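Local structure of putative lipase/esterase (3BXP) at residues S81-P84 with W85-Q88; L9-A13 with H14-I18; I151-Y155 with P156-L160. The protein is a putative lipase/esterase of the alpha/beta-hydrolase clan and probably hydrolyses carboxylic esters, though its substrate is not established. All blocks are in the same frame, centred on the assembly; numbering follows the deposited sequence.

Contact 1 (S81-P84 with W85-Q88); sequences SVYP and WALQ. With EPE (4-(2-hydroxyethyl)-1-piperazine ethanesulfonic acid), chain I.
The indole of Trp-85 lies under the ring of Pro-84, with Pro-84 CD over the face of its six-membered ring. Pro-84 CD is 3.9 Å from the centroid of the six-membered ring of Trp-85, a CH-pi contact. The opposite face stacks on the imidazole of His-14. The edge of the indole is polar. There the NE1 of Trp-85 gives its hydrogen to O1S of the bound EPE at 2.8 Å, and Ser-81 O lies in the ring plane, 3.2 Å from CD1 of Trp-85. This carbonyl oxygen is buried and has no hydrogen-bond partner in the model. EPE is a buffer molecule. A second sulfonate oxygen, O2S, takes the backbone N-H of Ser-81 at 3.0 Å, and so two bonds fix the turn of the sulfonate.

Tyr-83 has Val-82 CG1 over one face and Leu-87 CG at its edge, 3.7 Å from Tyr-83 CD1. Tyr-83 CG lies beside the backbone N (chi1 -64°), and this brings the ring back to Leu-87. Its hydroxyl is hydrogen-bonded to ND1 of His-121. Pro-84 follows through a cis peptide bond. Helix 85-99 starts directly after this proline. Ala-86 N bonds to Val-82 O at 2.9 Å. Pro-84 O receives weak bonds from Leu-87 N and Gln-88 N. The extended Gln-88 side chain runs beside Pro-84, and its NE2 is held by Tyr-139 O.

Residues 81-88 carry the chain from the loop after strand 67-72 into the first turn of helix 85-99. Tyr-83 and Ala-86 both pack on Val-122 of helix 118-129, the helix that follows a probable nucleophile elbow. Val-82 and Tyr-83 also touch Ile-174, at the end of helix 168-174.

Contact 2 (L9-A13 with H14-I18); sequences LNTAA and HPFQI
Leu-9 CB sits over the face of the Phe-16 ring, 3.9 Å from its centroid, and this is the tight part of the contact. The Phe-16 side chain takes the crowded position between its backbone N and carbonyl (chi1 59°), which swings the ring back toward Leu-9. Beyond it, Leu-9 CD1 meets Ile-18 CD1 at 3.7 Å. Leu-9 and Phe-16 form an antiparallel hydrogen-bonded pair. Leu-9 N to Phe-16 O and Phe-16 N to Leu-9 O are both 2.9 Å.

The other end is looser and faces solvent. Asn-10 lies alongside Pro-15, both exposed, with only van der Waals contact between their side chains. Ala-12 and Ala-13 form the tip of a type I' beta turn from Thr-11 to His-14, closed by His-14 N to Thr-11 O at 2.8 Å. The turn is nevertheless tied back to the protein by the bond of Thr-11 OG1 to Tyr-144 OH.

His-14 ND1 donates to Ala-12 O at 2.9 Å. The oxygen lies in the imidazole plane, but the donor stands above the carbonyl plane. With an alanine here the Ala-12 carbonyl would probably lose this donor, and Trp-85 the ring stacked on it. As donor, ND1 carries the proton in this bond. The bond probably fixes the rotation of the imidazole, while the hairpin stem is held by backbone bonds and apolar packing.

Contact 3 (I151-Y155 with P156-L160); sequences IILGY and PVIDL
Leu-153 meets Pro-156 and Ile-158 where strand 150-154 ends and the chain bends away. Its CB rests on the proline ring, with Leu-153 CB 3.9 Å from Pro-156 CG. The Leu-153 and Ile-158 side chains cross at about a right angle and touch through their end methyls, Leu-153 CD1 and Ile-158 CD1, at 4.1 Å.

Ile-158 is folded rather than extended. Its CG1 lies beside the backbone N, and a chi2 of -62° turns CD1 back toward Leu-153. Leu-153 also has CG beside its backbone N, but is extended from there to CD1.

Tyr-155 makes the bend. Its backbone is in the left-handed region, unusual for a residue with a side chain. CG stands between the backbone N and the carbonyl carbon (chi1 41°). The CB bond leads away from the residues that follow, and the ring goes to the other side, where it meets Trp-197 at a steep angle. Pro-156 comes next. The side-chain contacts of Leu-153 with Pro-156 and Ile-158 are apolar, and the proline nitrogen has no hydrogen to give.

Beyond the bend, Asn-209 OD1 accepts bonds from the backbone N of both Ile-158 and Asp-159, and Asp-159 forms a salt bridge with Lys-212. The strand is parallel to its neighbours 110-116 and 194-199. Tyr-155 touches residues of the GxSxG pattern, probably the nucleophile elbow. A sharp turn at the C-terminal end of a central strand, next to the elbow, fits the alpha/beta-hydrolase fold.

How the contacts relate
The three contacts come in series along the chain: contact 2, then contact 1, then contact 3. Contacts 1 and 2 touch, with centres about 11 Å apart; the hairpin of strands 2-9 and 16-23 leans on the start of helix 85-99. Contact 3 lies deeper. Its centre is about 16 Å from that of contact 1 and about 23 Å from that of contact 2. Contacts 2 and 3 reach the same mixed sheet, 2 at its edge hairpin and 3 at a central parallel strand. Contacts 1 and 3 lie beside the probable nucleophile elbow, with helix 118-129 packing against each. This fits a place near the active site, while contact 2 closes the edge hairpin.

Contact 1 (S81-P84 with W85-Q88)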
ATOM      1  N   SER B  81     -16.444 -12.270 -26.250  1.00 22.85           N
ATOM      2  CA  SER B  81     -15.875 -12.320 -24.910  1.00 19.67           C
ATOM      3  C   SER B  81     -14.388 -12.029 -24.979  1.00 19.84           C
ATOM      4  O   SER B  81     -13.739 -12.134 -26.021  1.00 20.36           O
ATOM      5  CB  SER B  81     -16.119 -13.654 -24.245  1.00 23.92           C
ATOM      6  OG  SER B  81     -17.503 -13.972 -24.252  1.00 22.27           O
ATOM      7  N   VAL B  82     -13.877 -11.673 -23.819  1.00 19.17           N
ATOM      8  CA  VAL B  82     -12.495 -11.273 -23.680  1.00 19.38           C
ATOM      9  C   VAL B  82     -11.603 -12.496 -23.558  1.00 19.07           C
ATOM     10  O   VAL B  82     -10.499 -12.504 -24.038  1.00 17.97           O
ATOM     11  CB  VAL B  82     -12.316 -10.372 -22.406  1.00 20.93           C
ATOM     12  CG1 VAL B  82     -10.841 -10.105 -22.101  1.00 21.58           C
ATOM     13  CG2 VAL B  82     -13.096  -9.082 -22.572  1.00 20.46           C
ATOM     14  N   TYR B  83     -12.068 -13.509 -22.856  1.00 18.55           N
ATOM     15  CA  TYR B  83     -11.253 -14.656 -22.590  1.00 17.34           C
ATOM     16  C   TYR B  83     -11.845 -15.865 -23.330  1.00 20.21           C
ATOM     17  O   TYR B  83     -13.039 -15.843 -23.618  1.00 20.87           O
ATOM     18  CB  TYR B  83     -11.229 -14.898 -21.060  1.00 20.72           C
ATOM     19  CG  TYR B  83     -10.576 -13.803 -20.231  1.00 17.21           C
ATOM     20  CD1 TYR B  83      -9.201 -13.635 -20.255  1.00 17.57           C
ATOM     21  CD2 TYR B  83     -11.310 -12.918 -19.433  1.00 23.96           C
ATOM     22  CE1 TYR B  83      -8.541 -12.659 -19.510  1.00 20.16           C
ATOM     23  CE2 TYR B  83     -10.659 -11.894 -18.694  1.00 20.36           C
ATOM     24  CZ  TYR B  83      -9.290 -11.782 -18.733  1.00 22.59           C
ATOM     25  OH  TYR B  83      -8.665 -10.816 -18.025  1.00 24.21           O
ATOM     26  N   PRO B  84     -11.029 -16.910 -23.615  1.00 19.23           N
ATOM     27  CA  PRO B  84      -9.642 -16.944 -23.148  1.00 22.08           C
ATOM     28  C   PRO B  84      -8.705 -16.119 -24.002  1.00 20.86           C
ATOM     29  O   PRO B  84      -7.505 -16.041 -23.759  1.00 21.62           O
ATOM     30  CB  PRO B  84      -9.287 -18.417 -23.256  1.00 24.05           C
ATOM     31  CG  PRO B  84     -10.030 -18.862 -24.437  1.00 23.20           C
ATOM     32  CD  PRO B  84     -11.362 -18.117 -24.397  1.00 25.18           C
ATOM     33  N   TRP B  85      -9.272 -15.453 -24.982  1.00 21.64           N
ATOM     34  CA  TRP B  85      -8.462 -14.832 -26.047  1.00 18.71           C
ATOM     35  C   TRP B  85      -7.392 -13.859 -25.570  1.00 20.33           C
ATOM     36  O   TRP B  85      -6.270 -13.910 -26.080  1.00 19.77           O
ATOM     37  CB  TRP B  85      -9.334 -14.154 -27.110  1.00 21.24           C
ATOM     38  CG  TRP B  85     -10.614 -14.932 -27.343  1.00 17.47           C
ATOM     39  CD1 TRP B  85     -11.885 -14.523 -27.028  1.00 19.09           C
ATOM     40  CD2 TRP B  85     -10.740 -16.263 -27.841  1.00 20.86           C
ATOM     41  NE1 TRP B  85     -12.776 -15.520 -27.286  1.00 19.06           N
ATOM     42  CE2 TRP B  85     -12.099 -16.584 -27.817  1.00 18.29           C
ATOM     43  CE3 TRP B  85      -9.825 -17.211 -28.332  1.00 25.92           C
ATOM     44  CZ2 TRP B  85     -12.583 -17.822 -28.232  1.00 21.31           C
ATOM     45  CZ3 TRP B  85     -10.308 -18.437 -28.774  1.00 21.85           C
ATOM     46  CH2 TRP B  85     -11.673 -18.720 -28.742  1.00 25.78           C
ATOM     47  N   ALA B  86      -7.718 -12.970 -24.634  1.00 19.28           N
ATOM     48  CA  ALA B  86      -6.745 -11.967 -24.189  1.00 17.56           C
ATOM     49  C   ALA B  86      -5.475 -12.604 -23.616  1.00 21.04           C
ATOM     50  O   ALA B  86      -4.406 -12.050 -23.797  1.00 21.29           O
ATOM     51  CB  ALA B  86      -7.366 -10.978 -23.169  1.00 18.11           C
ATOM     52  N   LEU B  87      -5.617 -13.705 -22.898  1.00 20.26           N
ATOM     53  CA  LEU B  87      -4.486 -14.444 -22.295  1.00 18.86           C
ATOM     54  C   LEU B  87      -3.540 -15.010 -23.384  1.00 19.98           C
ATOM     55  O   LEU B  87      -2.318 -14.863 -23.309  1.00 19.35           O
ATOM     56  CB  LEU B  87      -4.987 -15.582 -21.393  1.00 19.85           C
ATOM     57  CG  LEU B  87      -5.806 -15.213 -20.183  1.00 21.28           C
ATOM     58  CD1 LEU B  87      -6.368 -16.479 -19.551  1.00 22.28           C
ATOM     59  CD2 LEU B  87      -4.979 -14.412 -19.175  1.00 23.28           C
ATOM     60  N   GLN B  88      -4.142 -15.573 -24.430  1.00 23.37           N
ATOM     61  CA  GLN B  88      -3.415 -16.125 -25.600  1.00 21.41           C
ATOM     62  C   GLN B  88      -2.684 -15.006 -26.344  1.00 21.25           C
ATOM     63  O   GLN B  88      -1.514 -15.138 -26.701  1.00 20.38           O
ATOM     64  CB  GLN B  88      -4.379 -16.934 -26.488  1.00 20.99           C
ATOM     65  CG  GLN B  88      -4.914 -18.158 -25.746  1.00 20.08           C
ATOM     66  CD  GLN B  88      -6.171 -18.836 -26.300  1.00 22.78           C
ATOM     67  OE1 GLN B  88      -6.938 -18.290 -27.078  1.00 27.42           O
ATOM     68  NE2 GLN B  88      -6.414 -20.037 -25.809  1.00 36.40           N
TER
HETATM   69  N1  EPE I 278     -20.464 -14.917 -27.375  1.00 26.75           N
HETATM   70  C2  EPE I 278     -21.525 -14.613 -28.363  1.00 29.34           C
HETATM   71  C3  EPE I 278     -22.872 -14.568 -27.649  1.00 30.32           C
HETATM   72  N4  EPE I 278     -22.888 -13.665 -26.501  1.00 34.75           N
HETATM   73  C5  EPE I 278     -21.755 -13.822 -25.606  1.00 34.19           C
HETATM   74  C6  EPE I 278     -20.448 -13.831 -26.380  1.00 28.61           C
HETATM   75  C7  EPE I 278     -24.105 -13.795 -25.724  1.00 39.98           C
HETATM   76  C8  EPE I 278     -24.843 -12.476 -25.851  1.00 50.79           C
HETATM   77  O8  EPE I 278     -25.502 -12.461 -27.105  1.00 58.75           O
HETATM   78  C9  EPE I 278     -19.210 -14.991 -28.099  1.00 29.04           C
HETATM   79  C10 EPE I 278     -18.140 -15.437 -27.119  1.00 27.28           C
HETATM   80  S   EPE I 278     -16.556 -15.530 -27.965  1.00 29.59           S
HETATM   81  O1S EPE I 278     -15.558 -16.068 -27.028  1.00 29.85           O
HETATM   82  O2S EPE I 278     -16.224 -14.243 -28.554  1.00 28.99           O
HETATM   83  O3S EPE I 278     -16.748 -16.496 -29.092  1.00 27.83           O

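Contact 2 (L9-A13 with H14-I18)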
ATOM      1  N   LEU B   9      -1.110  -8.574 -35.087  1.00 21.50           N
ATOM      2  CA  LEU B   9      -0.703  -9.956 -34.844  1.00 22.49           C
ATOM      3  C   LEU B   9      -1.941 -10.776 -34.779  1.00 24.11           C
ATOM      4  O   LEU B   9      -3.024 -10.275 -34.695  1.00 21.82           O
ATOM      5  CB  LEU B   9       0.073 -10.087 -33.524  1.00 21.41           C
ATOM      6  CG  LEU B   9       1.419  -9.339 -33.405  1.00 21.15           C
ATOM      7  CD1 LEU B   9       2.083  -9.653 -32.083  1.00 25.69           C
ATOM      8  CD2 LEU B   9       2.312  -9.660 -34.584  1.00 31.58           C
ATOM      9  N   ASN B  10      -1.763 -12.076 -34.780  1.00 25.39           N
ATOM     10  CA  ASN B  10      -2.895 -13.009 -34.786  1.00 26.07           C
ATOM     11  C   ASN B  10      -2.517 -14.276 -34.072  1.00 29.71           C
ATOM     12  O   ASN B  10      -1.416 -14.830 -34.263  1.00 30.02           O
ATOM     13  CB  ASN B  10      -3.348 -13.306 -36.211  1.00 28.92           C
ATOM     14  CG  ASN B  10      -4.696 -14.062 -36.278  1.00 28.50           C
ATOM     15  OD1 ASN B  10      -5.337 -14.323 -35.264  1.00 33.75           O
ATOM     16  ND2 ASN B  10      -5.143 -14.365 -37.496  1.00 40.54           N
ATOM     17  N   THR B  11      -3.414 -14.702 -33.205  1.00 26.70           N
ATOM     18  CA  THR B  11      -3.297 -15.975 -32.544  1.00 25.23           C
ATOM     19  C   THR B  11      -4.712 -16.406 -32.225  1.00 26.03           C
ATOM     20  O   THR B  11      -5.587 -15.567 -31.986  1.00 26.31           O
ATOM     21  CB  THR B  11      -2.416 -15.892 -31.246  1.00 27.49           C
ATOM     22  OG1 THR B  11      -1.977 -17.194 -30.867  1.00 27.93           O
ATOM     23  CG2 THR B  11      -3.171 -15.234 -30.056  1.00 24.57           C
ATOM     24  N   ALA B  12      -4.936 -17.708 -32.209  1.00 25.06           N
ATOM     25  CA  ALA B  12      -6.236 -18.263 -31.808  1.00 26.24           C
ATOM     26  C   ALA B  12      -7.370 -17.664 -32.637  1.00 26.98           C
ATOM     27  O   ALA B  12      -8.519 -17.655 -32.203  1.00 26.77           O
ATOM     28  CB  ALA B  12      -6.475 -18.047 -30.318  1.00 25.52           C
ATOM     29  N   ALA B  13      -7.031 -17.206 -33.842  1.00 26.39           N
ATOM     30  CA  ALA B  13      -8.000 -16.662 -34.794  1.00 25.35           C
ATOM     31  C   ALA B  13      -8.650 -15.423 -34.230  1.00 24.85           C
ATOM     32  O   ALA B  13      -9.765 -15.070 -34.593  1.00 23.15           O
ATOM     33  CB  ALA B  13      -9.093 -17.713 -35.176  1.00 26.19           C
ATOM     34  N   HIS B  14      -7.947 -14.742 -33.339  1.00 22.20           N
ATOM     35  CA  HIS B  14      -8.438 -13.457 -32.793  1.00 22.26           C
ATOM     36  C   HIS B  14      -7.326 -12.441 -32.938  1.00 21.79           C
ATOM     37  O   HIS B  14      -6.482 -12.283 -32.039  1.00 22.77           O
ATOM     38  CB  HIS B  14      -8.814 -13.596 -31.319  1.00 19.93           C
ATOM     39  CG  HIS B  14     -10.137 -14.282 -31.100  1.00 18.79           C
ATOM     40  ND1 HIS B  14     -10.305 -15.629 -31.276  1.00 23.74           N
ATOM     41  CD2 HIS B  14     -11.332 -13.792 -30.709  1.00 22.18           C
ATOM     42  CE1 HIS B  14     -11.573 -15.946 -31.059  1.00 21.52           C
ATOM     43  NE2 HIS B  14     -12.215 -14.849 -30.675  1.00 20.26           N
ATOM     44  N   PRO B  15      -7.292 -11.749 -34.087  1.00 23.70           N
ATOM     45  CA  PRO B  15      -6.258 -10.747 -34.353  1.00 23.22           C
ATOM     46  C   PRO B  15      -6.316  -9.609 -33.384  1.00 21.62           C
ATOM     47  O   PRO B  15      -7.376  -9.350 -32.806  1.00 24.60           O
ATOM     48  CB  PRO B  15      -6.624 -10.239 -35.744  1.00 23.24           C
ATOM     49  CG  PRO B  15      -7.360 -11.352 -36.352  1.00 24.91           C
ATOM     50  CD  PRO B  15      -8.158 -11.962 -35.264  1.00 23.33           C
ATOM     51  N   PHE B  16      -5.184  -8.946 -33.191  1.00 21.80           N
ATOM     52  CA  PHE B  16      -5.070  -7.859 -32.229  1.00 21.98           C
ATOM     53  C   PHE B  16      -3.945  -6.935 -32.608  1.00 23.23           C
ATOM     54  O   PHE B  16      -2.979  -7.347 -33.262  1.00 21.75           O
ATOM     55  CB  PHE B  16      -4.818  -8.371 -30.816  1.00 23.50           C
ATOM     56  CG  PHE B  16      -3.563  -9.191 -30.674  1.00 22.85           C
ATOM     57  CD1 PHE B  16      -3.537 -10.512 -31.098  1.00 19.83           C
ATOM     58  CD2 PHE B  16      -2.411  -8.653 -30.088  1.00 25.18           C
ATOM     59  CE1 PHE B  16      -2.402 -11.273 -30.976  1.00 19.59           C
ATOM     60  CE2 PHE B  16      -1.272  -9.434 -29.973  1.00 24.45           C
ATOM     61  CZ  PHE B  16      -1.263 -10.727 -30.392  1.00 22.09           C
ATOM     62  N   GLN B  17      -4.063  -5.683 -32.196  0.50 22.75           N
ATOM     63  CA  GLN B  17      -3.059  -4.693 -32.533  0.50 21.94           C
ATOM     64  C   GLN B  17      -2.145  -4.303 -31.394  0.50 22.37           C
ATOM     65  O   GLN B  17      -2.545  -4.075 -30.249  0.50 20.39           O
ATOM     66  CB  GLN B  17      -3.700  -3.469 -33.144  0.50 24.63           C
ATOM     67  CG  GLN B  17      -4.217  -3.768 -34.553  0.50 19.63           C
ATOM     68  CD  GLN B  17      -5.041  -2.645 -35.084  0.50 29.08           C
ATOM     69  OE1 GLN B  17      -5.669  -1.925 -34.315  0.50 29.23           O
ATOM     70  NE2 GLN B  17      -5.053  -2.481 -36.407  0.50 16.28           N
ATOM     71  N   ILE B  18      -0.885  -4.189 -31.770  1.00 22.44           N
ATOM     72  CA  ILE B  18       0.137  -3.773 -30.840  1.00 20.44           C
ATOM     73  C   ILE B  18       0.895  -2.602 -31.459  1.00 17.66           C
ATOM     74  O   ILE B  18       0.965  -2.464 -32.693  1.00 20.21           O
ATOM     75  CB  ILE B  18       1.121  -4.912 -30.554  1.00 20.37           C
ATOM     76  CG1 ILE B  18       1.992  -5.172 -31.798  1.00 19.12           C
ATOM     77  CG2 ILE B  18       0.377  -6.153 -30.014  1.00 23.49           C
ATOM     78  CD1 ILE B  18       3.190  -6.136 -31.520  1.00 26.05           C
TER

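Contact 3 (I151-Y155 with P156-L160)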
ATOM      1  N   ILE B 151       5.151  -7.982 -12.642  1.00 19.82           N
ATOM      2  CA  ILE B 151       3.981  -7.242 -13.127  1.00 17.50           C
ATOM      3  C   ILE B 151       3.856  -5.958 -12.323  1.00 19.34           C
ATOM      4  O   ILE B 151       4.360  -5.849 -11.199  1.00 20.49           O
ATOM      5  CB  ILE B 151       2.605  -8.090 -13.080  1.00 18.19           C
ATOM      6  CG1 ILE B 151       2.038  -8.263 -11.658  1.00 18.89           C
ATOM      7  CG2 ILE B 151       2.790  -9.433 -13.802  1.00 22.75           C
ATOM      8  CD1 ILE B 151       0.639  -8.924 -11.596  1.00 20.36           C
ATOM      9  N   ILE B 152       3.203  -5.007 -12.954  1.00 19.04           N
ATOM     10  CA  ILE B 152       2.811  -3.729 -12.336  1.00 19.54           C
ATOM     11  C   ILE B 152       1.324  -3.609 -12.588  1.00 19.10           C
ATOM     12  O   ILE B 152       0.871  -3.869 -13.707  1.00 21.05           O
ATOM     13  CB  ILE B 152       3.549  -2.510 -12.996  1.00 19.78           C
ATOM     14  CG1 ILE B 152       5.039  -2.488 -12.611  1.00 18.42           C
ATOM     15  CG2 ILE B 152       2.882  -1.198 -12.574  1.00 22.28           C
ATOM     16  CD1 ILE B 152       5.870  -1.489 -13.409  1.00 22.76           C
ATOM     17  N   LEU B 153       0.582  -3.283 -11.528  1.00 18.64           N
ATOM     18  CA  LEU B 153      -0.862  -3.090 -11.628  1.00 19.06           C
ATOM     19  C   LEU B 153      -1.268  -1.748 -11.098  1.00 17.75           C
ATOM     20  O   LEU B 153      -0.964  -1.407  -9.956  1.00 19.38           O
ATOM     21  CB  LEU B 153      -1.646  -4.184 -10.865  1.00 18.98           C
ATOM     22  CG  LEU B 153      -1.413  -5.646 -11.282  1.00 19.97           C
ATOM     23  CD1 LEU B 153      -2.141  -6.579 -10.309  1.00 17.30           C
ATOM     24  CD2 LEU B 153      -1.959  -5.823 -12.716  1.00 22.42           C
ATOM     25  N   GLY B 154      -1.931  -0.958 -11.943  1.00 19.03           N
ATOM     26  CA  GLY B 154      -2.528   0.325 -11.491  1.00 18.51           C
ATOM     27  C   GLY B 154      -4.037   0.265 -11.549  1.00 19.46           C
ATOM     28  O   GLY B 154      -4.622  -0.117 -12.583  1.00 19.59           O
ATOM     29  N   TYR B 155      -4.656   0.621 -10.438  1.00 19.75           N
ATOM     30  CA  TYR B 155      -6.093   0.528 -10.288  1.00 20.12           C
ATOM     31  C   TYR B 155      -6.664  -0.690 -11.057  1.00 20.74           C
ATOM     32  O   TYR B 155      -7.601  -0.533 -11.834  1.00 21.83           O
ATOM     33  CB  TYR B 155      -6.780   1.835 -10.739  1.00 20.69           C
ATOM     34  CG  TYR B 155      -6.240   2.490 -11.989  1.00 19.13           C
ATOM     35  CD1 TYR B 155      -5.074   3.195 -11.964  1.00 19.50           C
ATOM     36  CD2 TYR B 155      -6.921   2.428 -13.180  1.00 18.21           C
ATOM     37  CE1 TYR B 155      -4.590   3.842 -13.100  1.00 20.50           C
ATOM     38  CE2 TYR B 155      -6.449   3.049 -14.336  1.00 18.90           C
ATOM     39  CZ  TYR B 155      -5.291   3.736 -14.292  1.00 19.86           C
ATOM     40  OH  TYR B 155      -4.826   4.378 -15.405  1.00 21.85           O
ATOM     41  N   PRO B 156      -6.185  -1.906 -10.755  1.00 20.37           N
ATOM     42  CA  PRO B 156      -6.611  -3.013 -11.589  1.00 20.48           C
ATOM     43  C   PRO B 156      -7.981  -3.525 -11.248  1.00 21.06           C
ATOM     44  O   PRO B 156      -8.349  -3.547 -10.087  1.00 19.55           O
ATOM     45  CB  PRO B 156      -5.652  -4.099 -11.203  1.00 18.54           C
ATOM     46  CG  PRO B 156      -5.353  -3.822  -9.768  1.00 21.82           C
ATOM     47  CD  PRO B 156      -5.202  -2.356  -9.738  1.00 19.29           C
ATOM     48  N   VAL B 157      -8.720  -3.915 -12.271  1.00 20.83           N
ATOM     49  CA  VAL B 157      -9.851  -4.825 -12.065  1.00 18.94           C
ATOM     50  C   VAL B 157      -9.274  -6.191 -11.756  1.00 19.84           C
ATOM     51  O   VAL B 157      -8.384  -6.684 -12.477  1.00 20.23           O
ATOM     52  CB  VAL B 157     -10.784  -4.866 -13.274  1.00 16.47           C
ATOM     53  CG1 VAL B 157     -11.859  -5.959 -13.118  1.00 18.26           C
ATOM     54  CG2 VAL B 157     -11.402  -3.459 -13.576  1.00 20.03           C
ATOM     55  N   ILE B 158      -9.770  -6.841 -10.702  1.00 20.81           N
ATOM     56  CA  ILE B 158      -9.192  -8.085 -10.243  1.00 19.46           C
ATOM     57  C   ILE B 158     -10.256  -9.162 -10.129  1.00 19.07           C
ATOM     58  O   ILE B 158     -10.017 -10.341 -10.465  1.00 21.64           O
ATOM     59  CB  ILE B 158      -8.533  -7.896  -8.849  1.00 20.88           C
ATOM     60  CG1 ILE B 158      -7.267  -7.012  -8.995  1.00 21.33           C
ATOM     61  CG2 ILE B 158      -8.238  -9.225  -8.134  1.00 22.97           C
ATOM     62  CD1 ILE B 158      -6.104  -7.636  -9.936  1.00 19.06           C
ATOM     63  N   ASP B 159     -11.406  -8.774  -9.602  1.00 18.10           N
ATOM     64  CA  ASP B 159     -12.514  -9.738  -9.347  1.00 17.11           C
ATOM     65  C   ASP B 159     -13.799  -9.218  -9.955  1.00 19.15           C
ATOM     66  O   ASP B 159     -14.331  -8.156  -9.552  1.00 22.23           O
ATOM     67  CB  ASP B 159     -12.589 -10.026  -7.852  1.00 18.75           C
ATOM     68  CG  ASP B 159     -13.663 -11.037  -7.470  1.00 18.30           C
ATOM     69  OD1 ASP B 159     -14.579 -11.327  -8.264  1.00 22.19           O
ATOM     70  OD2 ASP B 159     -13.602 -11.509  -6.294  1.00 20.21           O
ATOM     71  N   LEU B 160     -14.263  -9.932 -10.988  1.00 18.79           N
ATOM     72  CA  LEU B 160     -15.403  -9.508 -11.795  1.00 21.49           C
ATOM     73  C   LEU B 160     -16.725  -9.624 -11.062  1.00 24.51           C
ATOM     74  O   LEU B 160     -17.767  -9.297 -11.622  1.00 20.74           O
ATOM     75  CB  LEU B 160     -15.463 -10.275 -13.144  1.00 23.37           C
ATOM     76  CG  LEU B 160     -14.244 -10.123 -14.051  1.00 24.63           C
ATOM     77  CD1 LEU B 160     -14.477 -10.871 -15.379  1.00 22.56           C
ATOM     78  CD2 LEU B 160     -13.947  -8.661 -14.320  1.00 20.82           C
TER